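Local coordinates for protein DNA-entry nuclease inhibitor (Bacillus subtilis subsp. subtilis, PDB 4MQD) that inhibits the DNA-degrading activity of the DNA-entry nuclease NucA and plays a part in the competence of cells for transformation, at residues A[11-25]-A[86-100]. Residues are numbered along the deposited sequence; the frame is centred on the assembly and turned at random.
Sequences QELSISYHQFTVFQK and TENGIHIESIMSKRL
Phe23 and His91 face each other as a hydrogen-bonded antiparallel pair, His91 CB lying over one face of the phenyl ring, 3.7 Å from the Phe23 ring centroid. With chi1 at 57°, Phe23 CG sits between N and carbonyl carbon, which swings the flat ring across the neighbouring strand; its rim also covers one face of the Arg99 guanidinium. The imidazole's two nitrogens lie near two carbonyls, His91 ND1 giving the sounder bond to Leu100 O (3.2 Å) and NE2 a weak one to Lys25 O, while Arg99 CD lies over the ring centre. An alanine in place of His91 would keep the CB over Phe23 but would probably cost Leu100 O its second donor, leaving Ile92 N, and remove the flat face under Arg99 CD. In the second shell, Glu93 OE1 takes a nearly straight bond from Arg99 NE (3.1 Å, 174°), a salt bridge that fixes the guanidinium. At the far end small Ser94 bridges two backbone groups, its hydroxyl accepting from Ser16 N and donating to Gln19 O. Opposite Phe23 and His91, branched Val22 and Ile92 pack between two sheets, Val22 touching Phe83 of strand 77-85 in the second. Strand 19-24 runs between 49-53 and 90-93, with 100-102 beyond.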
ATOM      1  N   GLN A  11      15.568   7.838   5.802  1.00 26.66           N
ATOM      2  CA  GLN A  11      16.912   8.345   5.542  1.00 26.97           C
ATOM      3  C   GLN A  11      16.975   9.000   4.172  1.00 28.01           C
ATOM      4  O   GLN A  11      16.729   8.349   3.155  1.00 27.16           O
ATOM      5  CB  GLN A  11      17.932   7.207   5.610  1.00 27.35           C
ATOM      6  CG  GLN A  11      18.166   6.658   7.010  1.00 28.01           C
ATOM      7  CD  GLN A  11      18.836   7.656   7.935  1.00 28.88           C
ATOM      8  OE1 GLN A  11      19.557   8.550   7.491  1.00 28.86           O
ATOM      9  NE2 GLN A  11      18.600   7.508   9.232  1.00 30.31           N
ATOM     10  N   GLU A  12      17.311  10.286   4.153  1.00 29.39           N
ATOM     11  CA  GLU A  12      17.481  11.020   2.907  1.00 31.09           C
ATOM     12  C   GLU A  12      18.740  10.528   2.192  1.00 29.35           C
ATOM     13  O   GLU A  12      19.749  10.232   2.830  1.00 27.91           O
ATOM     14  CB  GLU A  12      17.562  12.525   3.176  1.00 35.87           C
ATOM     15  CG  GLU A  12      17.419  13.390   1.931  1.00 40.73           C
ATOM     16  CD  GLU A  12      17.164  14.856   2.251  1.00 45.73           C
ATOM     17  OE1 GLU A  12      17.421  15.278   3.399  1.00 50.94           O
ATOM     18  OE2 GLU A  12      16.706  15.588   1.346  1.00 50.91           O
ATOM     19  N   LEU A  13      18.665  10.428   0.870  1.00 28.12           N
ATOM     20  CA  LEU A  13      19.766   9.907   0.067  1.00 28.41           C
ATOM     21  C   LEU A  13      19.734  10.529  -1.323  1.00 28.19           C
ATOM     22  O   LEU A  13      18.690  10.538  -1.979  1.00 26.45           O
ATOM     23  CB  LEU A  13      19.658   8.383  -0.044  1.00 29.31           C
ATOM     24  CG  LEU A  13      20.882   7.625  -0.565  1.00 30.12           C
ATOM     25  CD1 LEU A  13      22.000   7.629   0.465  1.00 30.82           C
ATOM     26  CD2 LEU A  13      20.513   6.196  -0.939  1.00 30.82           C
ATOM     27  N   SER A  14      20.875  11.057  -1.765  1.00 28.16           N
ATOM     28  CA  SER A  14      20.994  11.602  -3.116  1.00 29.19           C
ATOM     29  C   SER A  14      21.249  10.473  -4.107  1.00 27.32           C
ATOM     30  O   SER A  14      22.294   9.825  -4.056  1.00 25.84           O
ATOM     31  CB  SER A  14      22.123  12.630  -3.191  1.00 31.80           C
ATOM     32  OG  SER A  14      21.808  13.779  -2.425  1.00 36.47           O
ATOM     33  N   ILE A  15      20.288  10.236  -4.996  1.00 27.07           N
ATOM     34  CA  ILE A  15      20.408   9.188  -6.007  1.00 27.23           C
ATOM     35  C   ILE A  15      21.185   9.705  -7.212  1.00 26.65           C
ATOM     36  O   ILE A  15      20.881  10.772  -7.743  1.00 25.11           O
ATOM     37  CB  ILE A  15      19.028   8.695  -6.496  1.00 28.06           C
ATOM     38  CG1 ILE A  15      18.167   8.209  -5.320  1.00 28.71           C
ATOM     39  CG2 ILE A  15      19.186   7.604  -7.555  1.00 28.08           C
ATOM     40  CD1 ILE A  15      18.826   7.164  -4.446  1.00 29.28           C
ATOM     41  N   SER A  16      22.185   8.939  -7.634  1.00 27.80           N
ATOM     42  CA  SER A  16      22.907   9.211  -8.871  1.00 28.08           C
ATOM     43  C   SER A  16      22.843   7.987  -9.773  1.00 28.16           C
ATOM     44  O   SER A  16      22.763   6.853  -9.296  1.00 26.45           O
ATOM     45  CB  SER A  16      24.362   9.573  -8.581  1.00 28.23           C
ATOM     46  OG  SER A  16      24.456  10.854  -7.989  1.00 29.75           O
ATOM     47  N   TYR A  17      22.865   8.232 -11.081  1.00 28.39           N
ATOM     48  CA  TYR A  17      22.854   7.170 -12.083  1.00 29.69           C
ATOM     49  C   TYR A  17      21.697   6.179 -11.901  1.00 27.69           C
ATOM     50  O   TYR A  17      21.851   4.976 -12.129  1.00 26.82           O
ATOM     51  CB  TYR A  17      24.206   6.451 -12.096  1.00 31.61           C
ATOM     52  CG  TYR A  17      25.371   7.398 -12.289  1.00 37.02           C
ATOM     53  CD1 TYR A  17      25.688   7.893 -13.548  1.00 40.04           C
ATOM     54  CD2 TYR A  17      26.142   7.817 -11.208  1.00 41.31           C
ATOM     55  CE1 TYR A  17      26.747   8.766 -13.729  1.00 43.42           C
ATOM     56  CE2 TYR A  17      27.205   8.690 -11.379  1.00 44.69           C
ATOM     57  CZ  TYR A  17      27.504   9.160 -12.642  1.00 45.07           C
ATOM     58  OH  TYR A  17      28.558  10.026 -12.821  1.00 47.10           O
ATOM     59  N   HIS A  18      20.543   6.705 -11.490  1.00 26.67           N
ATOM     60  CA  HIS A  18      19.298   5.940 -11.397  1.00 27.84           C
ATOM     61  C   HIS A  18      19.428   4.615 -10.643  1.00 27.69           C
ATOM     62  O   HIS A  18      18.860   3.603 -11.061  1.00 27.44           O
ATOM     63  CB  HIS A  18      18.744   5.688 -12.802  1.00 28.51           C
ATOM     64  CG  HIS A  18      18.518   6.940 -13.588  1.00 29.94           C
ATOM     65  ND1 HIS A  18      19.496   7.514 -14.368  1.00 30.54           N
ATOM     66  CD2 HIS A  18      17.428   7.735 -13.702  1.00 30.48           C
ATOM     67  CE1 HIS A  18      19.018   8.607 -14.936  1.00 31.91           C
ATOM     68  NE2 HIS A  18      17.766   8.763 -14.548  1.00 31.71           N
ATOM     69  N   GLN A  19      20.164   4.624  -9.535  1.00 27.69           N
ATOM     70  CA  GLN A  19      20.352   3.408  -8.749  1.00 29.67           C
ATOM     71  C   GLN A  19      20.785   3.674  -7.309  1.00 30.07           C
ATOM     72  O   GLN A  19      21.328   4.733  -6.985  1.00 32.09           O
ATOM     73  CB  GLN A  19      21.377   2.488  -9.426  1.00 32.36           C
ATOM     74  CG  GLN A  19      22.832   2.891  -9.219  1.00 35.69           C
ATOM     75  CD  GLN A  19      23.783   2.164 -10.152  1.00 39.49           C
ATOM     76  OE1 GLN A  19      24.369   1.140  -9.790  1.00 39.12           O
ATOM     77  NE2 GLN A  19      23.928   2.682 -11.370  1.00 41.38           N
ATOM     78  N   PHE A  20      20.513   2.693  -6.453  1.00 28.86           N
ATOM     79  CA  PHE A  20      21.121   2.599  -5.131  1.00 27.96           C
ATOM     80  C   PHE A  20      21.332   1.117  -4.838  1.00 26.76           C
ATOM     81  O   PHE A  20      20.654   0.265  -5.418  1.00 24.70           O
ATOM     82  CB  PHE A  20      20.255   3.266  -4.057  1.00 27.83           C
ATOM     83  CG  PHE A  20      18.881   2.675  -3.923  1.00 28.14           C
ATOM     84  CD1 PHE A  20      18.650   1.610  -3.063  1.00 28.36           C
ATOM     85  CD2 PHE A  20      17.817   3.191  -4.647  1.00 28.97           C
ATOM     86  CE1 PHE A  20      17.382   1.066  -2.933  1.00 28.97           C
ATOM     87  CE2 PHE A  20      16.547   2.651  -4.522  1.00 29.33           C
ATOM     88  CZ  PHE A  20      16.330   1.587  -3.664  1.00 28.90           C
ATOM     89  N   THR A  21      22.264   0.816  -3.942  1.00 25.94           N
ATOM     90  CA  THR A  21      22.721  -0.555  -3.757  1.00 25.48           C
ATOM     91  C   THR A  21      22.712  -0.981  -2.298  1.00 25.51           C
ATOM     92  O   THR A  21      23.203  -0.261  -1.429  1.00 25.69           O
ATOM     93  CB  THR A  21      24.139  -0.730  -4.336  1.00 25.92           C
ATOM     94  OG1 THR A  21      24.126  -0.374  -5.724  1.00 26.57           O
ATOM     95  CG2 THR A  21      24.627  -2.170  -4.188  1.00 25.62           C
ATOM     96  N   VAL A  22      22.143  -2.159  -2.052  1.00 25.68           N
ATOM     97  CA  VAL A  22      22.147  -2.786  -0.737  1.00 26.71           C
ATOM     98  C   VAL A  22      23.271  -3.814  -0.725  1.00 27.24           C
ATOM     99  O   VAL A  22      23.309  -4.693  -1.589  1.00 27.71           O
ATOM    100  CB  VAL A  22      20.807  -3.494  -0.451  1.00 26.72           C
ATOM    101  CG1 VAL A  22      20.802  -4.099   0.949  1.00 27.41           C
ATOM    102  CG2 VAL A  22      19.643  -2.525  -0.639  1.00 26.80           C
ATOM    103  N   PHE A  23      24.182  -3.708   0.240  1.00 26.83           N
ATOM    104  CA  PHE A  23      25.353  -4.590   0.281  1.00 28.53           C
ATOM    105  C   PHE A  23      25.831  -4.916   1.694  1.00 29.70           C
ATOM    106  O   PHE A  23      25.380  -4.321   2.676  1.00 28.70           O
ATOM    107  CB  PHE A  23      26.496  -4.000  -0.557  1.00 28.68           C
ATOM    108  CG  PHE A  23      26.915  -2.615  -0.145  1.00 28.62           C
ATOM    109  CD1 PHE A  23      26.169  -1.506  -0.528  1.00 28.90           C
ATOM    110  CD2 PHE A  23      28.073  -2.414   0.593  1.00 29.27           C
ATOM    111  CE1 PHE A  23      26.560  -0.228  -0.165  1.00 28.41           C
ATOM    112  CE2 PHE A  23      28.469  -1.139   0.958  1.00 29.32           C
ATOM    113  CZ  PHE A  23      27.712  -0.043   0.578  1.00 28.88           C
ATOM    114  N   GLN A  24      26.748  -5.877   1.777  1.00 32.20           N
ATOM    115  CA  GLN A  24      27.233  -6.391   3.055  1.00 35.34           C
ATOM    116  C   GLN A  24      28.061  -5.343   3.793  1.00 36.09           C
ATOM    117  O   GLN A  24      28.646  -4.456   3.172  1.00 36.55           O
ATOM    118  CB  GLN A  24      28.072  -7.660   2.847  1.00 37.23           C
ATOM    119  CG  GLN A  24      27.390  -8.770   2.052  1.00 39.13           C
ATOM    120  CD  GLN A  24      26.040  -9.178   2.618  1.00 41.51           C
ATOM    121  OE1 GLN A  24      25.880  -9.328   3.830  1.00 41.50           O
ATOM    122  NE2 GLN A  24      25.063  -9.375   1.738  1.00 43.53           N
ATOM    123  N   LYS A  25      28.103  -5.465   5.118  1.00 39.45           N
ATOM    124  CA  LYS A  25      28.798  -4.507   5.988  1.00 44.81           C
ATOM    125  C   LYS A  25      30.232  -4.215   5.536  1.00 48.34           C
ATOM    126  O   LYS A  25      30.658  -3.058   5.524  1.00 52.22           O
ATOM    127  CB  LYS A  25      28.824  -5.020   7.435  1.00 48.07           C
ATOM    128  CG  LYS A  25      29.279  -3.984   8.459  1.00 53.31           C
ATOM    129  CD  LYS A  25      30.064  -4.604   9.610  1.00 57.13           C
ATOM    130  CE  LYS A  25      29.168  -5.350  10.586  1.00 60.68           C
ATOM    131  NZ  LYS A  25      28.322  -4.437  11.404  1.00 63.06           N
ATOM    132  N   THR A  86      25.688 -11.873   5.227  1.00 49.00           N
ATOM    133  CA  THR A  86      26.850 -12.654   5.654  1.00 52.59           C
ATOM    134  C   THR A  86      27.254 -12.344   7.094  1.00 55.95           C
ATOM    135  O   THR A  86      27.550 -13.255   7.866  1.00 57.83           O
ATOM    136  CB  THR A  86      28.063 -12.408   4.735  1.00 53.89           C
ATOM    137  OG1 THR A  86      28.373 -11.011   4.707  1.00 56.20           O
ATOM    138  CG2 THR A  86      27.769 -12.888   3.322  1.00 53.55           C
ATOM    139  N   GLU A  87      27.272 -11.058   7.441  1.00 58.40           N
ATOM    140  CA  GLU A  87      27.632 -10.612   8.787  1.00 62.11           C
ATOM    141  C   GLU A  87      26.595  -9.611   9.296  1.00 60.38           C
ATOM    142  O   GLU A  87      25.967  -8.908   8.506  1.00 56.70           O
ATOM    143  CB  GLU A  87      29.029  -9.982   8.777  1.00 67.97           C
ATOM    144  CG  GLU A  87      29.789 -10.096  10.093  1.00 73.01           C
ATOM    145  CD  GLU A  87      30.453 -11.451  10.288  1.00 75.57           C
ATOM    146  OE1 GLU A  87      29.857 -12.484   9.913  1.00 78.73           O
ATOM    147  OE2 GLU A  87      31.579 -11.484  10.829  1.00 78.85           O
ATOM    148  N   ASN A  88      26.421  -9.553  10.614  1.00 59.89           N
ATOM    149  CA  ASN A  88      25.386  -8.717  11.227  1.00 58.76           C
ATOM    150  C   ASN A  88      25.517  -7.241  10.837  1.00 56.25           C
ATOM    151  O   ASN A  88      26.304  -6.501  11.430  1.00 62.67           O
ATOM    152  CB  ASN A  88      25.413  -8.874  12.754  1.00 63.38           C
ATOM    153  CG  ASN A  88      24.152  -8.354  13.423  1.00 67.74           C
ATOM    154  OD1 ASN A  88      23.397  -7.571  12.845  1.00 74.58           O
ATOM    155  ND2 ASN A  88      23.918  -8.793  14.655  1.00 70.87           N
ATOM    156  N   GLY A  89      24.743  -6.830   9.831  1.00 48.02           N
ATOM    157  CA  GLY A  89      24.741  -5.445   9.349  1.00 42.87           C
ATOM    158  C   GLY A  89      24.809  -5.333   7.833  1.00 37.86           C
ATOM    159  O   GLY A  89      25.427  -6.166   7.168  1.00 34.78           O
ATOM    160  N   ILE A  90      24.170  -4.298   7.292  1.00 34.42           N
ATOM    161  CA  ILE A  90      24.216  -3.999   5.860  1.00 31.88           C
ATOM    162  C   ILE A  90      24.382  -2.501   5.626  1.00 29.73           C
ATOM    163  O   ILE A  90      24.230  -1.703   6.550  1.00 27.76           O
ATOM    164  CB  ILE A  90      22.937  -4.460   5.132  1.00 33.55           C
ATOM    165  CG1 ILE A  90      21.695  -3.789   5.732  1.00 33.92           C
ATOM    166  CG2 ILE A  90      22.807  -5.973   5.194  1.00 34.25           C
ATOM    167  CD1 ILE A  90      20.465  -3.884   4.858  1.00 34.55           C
ATOM    168  N   HIS A  91      24.693  -2.132   4.386  1.00 28.10           N
ATOM    169  CA  HIS A  91      24.733  -0.730   3.977  1.00 27.03           C
ATOM    170  C   HIS A  91      23.805  -0.493   2.797  1.00 25.98           C
ATOM    171  O   HIS A  91      23.504  -1.411   2.035  1.00 24.98           O
ATOM    172  CB  HIS A  91      26.146  -0.313   3.570  1.00 27.66           C
ATOM    173  CG  HIS A  91      27.145  -0.373   4.681  1.00 29.38           C
ATOM    174  ND1 HIS A  91      27.014   0.356   5.842  1.00 29.74           N
ATOM    175  CD2 HIS A  91      28.305  -1.061   4.797  1.00 30.42           C
ATOM    176  CE1 HIS A  91      28.044   0.110   6.632  1.00 30.60           C
ATOM    177  NE2 HIS A  91      28.842  -0.746   6.020  1.00 30.93           N
ATOM    178  N   ILE A  92      23.349   0.748   2.661  1.00 26.14           N
ATOM    179  CA  ILE A  92      22.645   1.196   1.466  1.00 25.30           C
ATOM    180  C   ILE A  92      23.304   2.489   1.007  1.00 24.74           C
ATOM    181  O   ILE A  92      23.593   3.367   1.822  1.00 24.36           O
ATOM    182  CB  ILE A  92      21.141   1.420   1.718  1.00 24.88           C
ATOM    183  CG1 ILE A  92      20.496   0.117   2.210  1.00 25.22           C
ATOM    184  CG2 ILE A  92      20.465   1.926   0.449  1.00 25.00           C
ATOM    185  CD1 ILE A  92      19.002   0.201   2.444  1.00 25.75           C
ATOM    186  N   GLU A  93      23.555   2.595  -0.294  1.00 24.30           N
ATOM    187  CA  GLU A  93      24.310   3.718  -0.832  1.00 24.82           C
ATOM    188  C   GLU A  93      24.113   3.858  -2.339  1.00 25.33           C
ATOM    189  O   GLU A  93      23.954   2.865  -3.050  1.00 26.28           O
ATOM    190  CB  GLU A  93      25.803   3.531  -0.523  1.00 25.04           C
ATOM    191  CG  GLU A  93      26.647   4.779  -0.732  1.00 25.01           C
ATOM    192  CD  GLU A  93      28.111   4.583  -0.386  1.00 24.08           C
ATOM    193  OE1 GLU A  93      28.446   3.619   0.335  1.00 24.40           O
ATOM    194  OE2 GLU A  93      28.934   5.406  -0.840  1.00 24.19           O
ATOM    195  N   SER A  94      24.104   5.102  -2.809  1.00 26.16           N
ATOM    196  CA  SER A  94      24.154   5.399  -4.235  1.00 28.11           C
ATOM    197  C   SER A  94      25.552   5.926  -4.542  1.00 30.42           C
ATOM    198  O   SER A  94      26.391   6.025  -3.650  1.00 33.65           O
ATOM    199  CB  SER A  94      23.088   6.429  -4.615  1.00 26.64           C
ATOM    200  OG  SER A  94      22.991   6.564  -6.023  1.00 24.65           O
ATOM    201  N   ILE A  95      25.806   6.267  -5.798  1.00 31.92           N
ATOM    202  CA  ILE A  95      27.143   6.682  -6.211  1.00 33.04           C
ATOM    203  C   ILE A  95      27.478   8.072  -5.654  1.00 34.44           C
ATOM    204  O   ILE A  95      26.816   9.060  -5.980  1.00 40.84           O
ATOM    205  CB  ILE A  95      27.291   6.612  -7.744  1.00 33.23           C
ATOM    206  CG1 ILE A  95      27.194   5.146  -8.191  1.00 34.39           C
ATOM    207  CG2 ILE A  95      28.620   7.207  -8.195  1.00 31.70           C
ATOM    208  CD1 ILE A  95      26.706   4.951  -9.605  1.00 35.95           C
HETATM  209  N   MSE A  96      28.495   8.114  -4.792  1.00 33.19           N
HETATM  210  CA  MSE A  96      28.970   9.336  -4.116  1.00 35.65           C
HETATM  211  C   MSE A  96      27.999   9.892  -3.097  1.00 30.59           C
HETATM  212  O   MSE A  96      28.142  11.036  -2.668  1.00 29.30           O
HETATM  213  CB  MSE A  96      29.355  10.448  -5.099  1.00 38.93           C
HETATM  214  CG  MSE A  96      30.377  10.003  -6.139  1.00 42.43           C
HETATM  215 SE   MSE A  96      32.186   9.994  -5.355  1.00 48.17          SE
HETATM  216  CE  MSE A  96      32.850   8.543  -6.495  1.00 52.24           C
ATOM    217  N   SER A  97      27.020   9.094  -2.677  1.00 27.92           N
ATOM    218  CA  SER A  97      26.060   9.527  -1.664  1.00 26.49           C
ATOM    219  C   SER A  97      26.611   9.256  -0.271  1.00 26.50           C
ATOM    220  O   SER A  97      27.707   8.711  -0.121  1.00 23.53           O
ATOM    221  CB  SER A  97      24.732   8.784  -1.830  1.00 26.01           C
ATOM    222  OG  SER A  97      24.826   7.453  -1.345  1.00 24.06           O
ATOM    223  N   LYS A  98      25.840   9.634   0.747  1.00 28.09           N
ATOM    224  CA  LYS A  98      26.114   9.203   2.117  1.00 28.86           C
ATOM    225  C   LYS A  98      25.941   7.691   2.196  1.00 27.26           C
ATOM    226  O   LYS A  98      25.140   7.115   1.454  1.00 26.30           O
ATOM    227  CB  LYS A  98      25.157   9.871   3.107  1.00 32.17           C
ATOM    228  CG  LYS A  98      25.337  11.375   3.230  1.00 36.55           C
ATOM    229  CD  LYS A  98      24.465  11.966   4.330  1.00 41.10           C
ATOM    230  CE  LYS A  98      22.994  11.986   3.944  1.00 44.08           C
ATOM    231  NZ  LYS A  98      22.161  12.684   4.962  1.00 48.42           N
ATOM    232  N   ARG A  99      26.699   7.055   3.085  1.00 25.90           N
ATOM    233  CA  ARG A  99      26.555   5.625   3.326  1.00 25.21           C
ATOM    234  C   ARG A  99      25.572   5.400   4.469  1.00 26.28           C
ATOM    235  O   ARG A  99      25.817   5.824   5.598  1.00 27.35           O
ATOM    236  CB  ARG A  99      27.903   4.984   3.657  1.00 25.03           C
ATOM    237  CG  ARG A  99      27.808   3.495   3.963  1.00 25.73           C
ATOM    238  CD  ARG A  99      29.172   2.850   4.127  1.00 26.52           C
ATOM    239  NE  ARG A  99      29.786   2.513   2.842  1.00 27.09           N
ATOM    240  CZ  ARG A  99      30.826   1.695   2.692  1.00 27.60           C
ATOM    241  NH1 ARG A  99      31.389   1.112   3.746  1.00 28.20           N
ATOM    242  NH2 ARG A  99      31.308   1.452   1.477  1.00 28.23           N
ATOM    243  N   LEU A 100      24.457   4.743   4.167  1.00 26.01           N
ATOM    244  CA  LEU A 100      23.483   4.373   5.187  1.00 25.54           C
ATOM    245  C   LEU A 100      23.870   3.025   5.780  1.00 26.89           C
ATOM    246  O   LEU A 100      24.499   2.205   5.108  1.00 27.13           O
ATOM    247  CB  LEU A 100      22.076   4.299   4.592  1.00 24.66           C
ATOM    248  CG  LEU A 100      21.609   5.526   3.804  1.00 24.27           C
ATOM    249  CD1 LEU A 100      20.190   5.315   3.303  1.00 24.98           C
ATOM    250  CD2 LEU A 100      21.695   6.790   4.644  1.00 23.54           C
TER
HETATM  251  O   HOH W   1      20.380  10.654   5.524  1.00 37.87           O
HETATM  252  O   HOH W   2      23.366  11.573   0.198  1.00 12.66           O
HETATM  253  O   HOH W   3      24.584  10.718  -5.386  1.00 34.61           O
HETATM  254  O   HOH W   4      27.280  -8.197   6.077  1.00 45.46           O
HETATM  255  O   HOH W   5      32.005  -1.766   3.207  1.00 39.93           O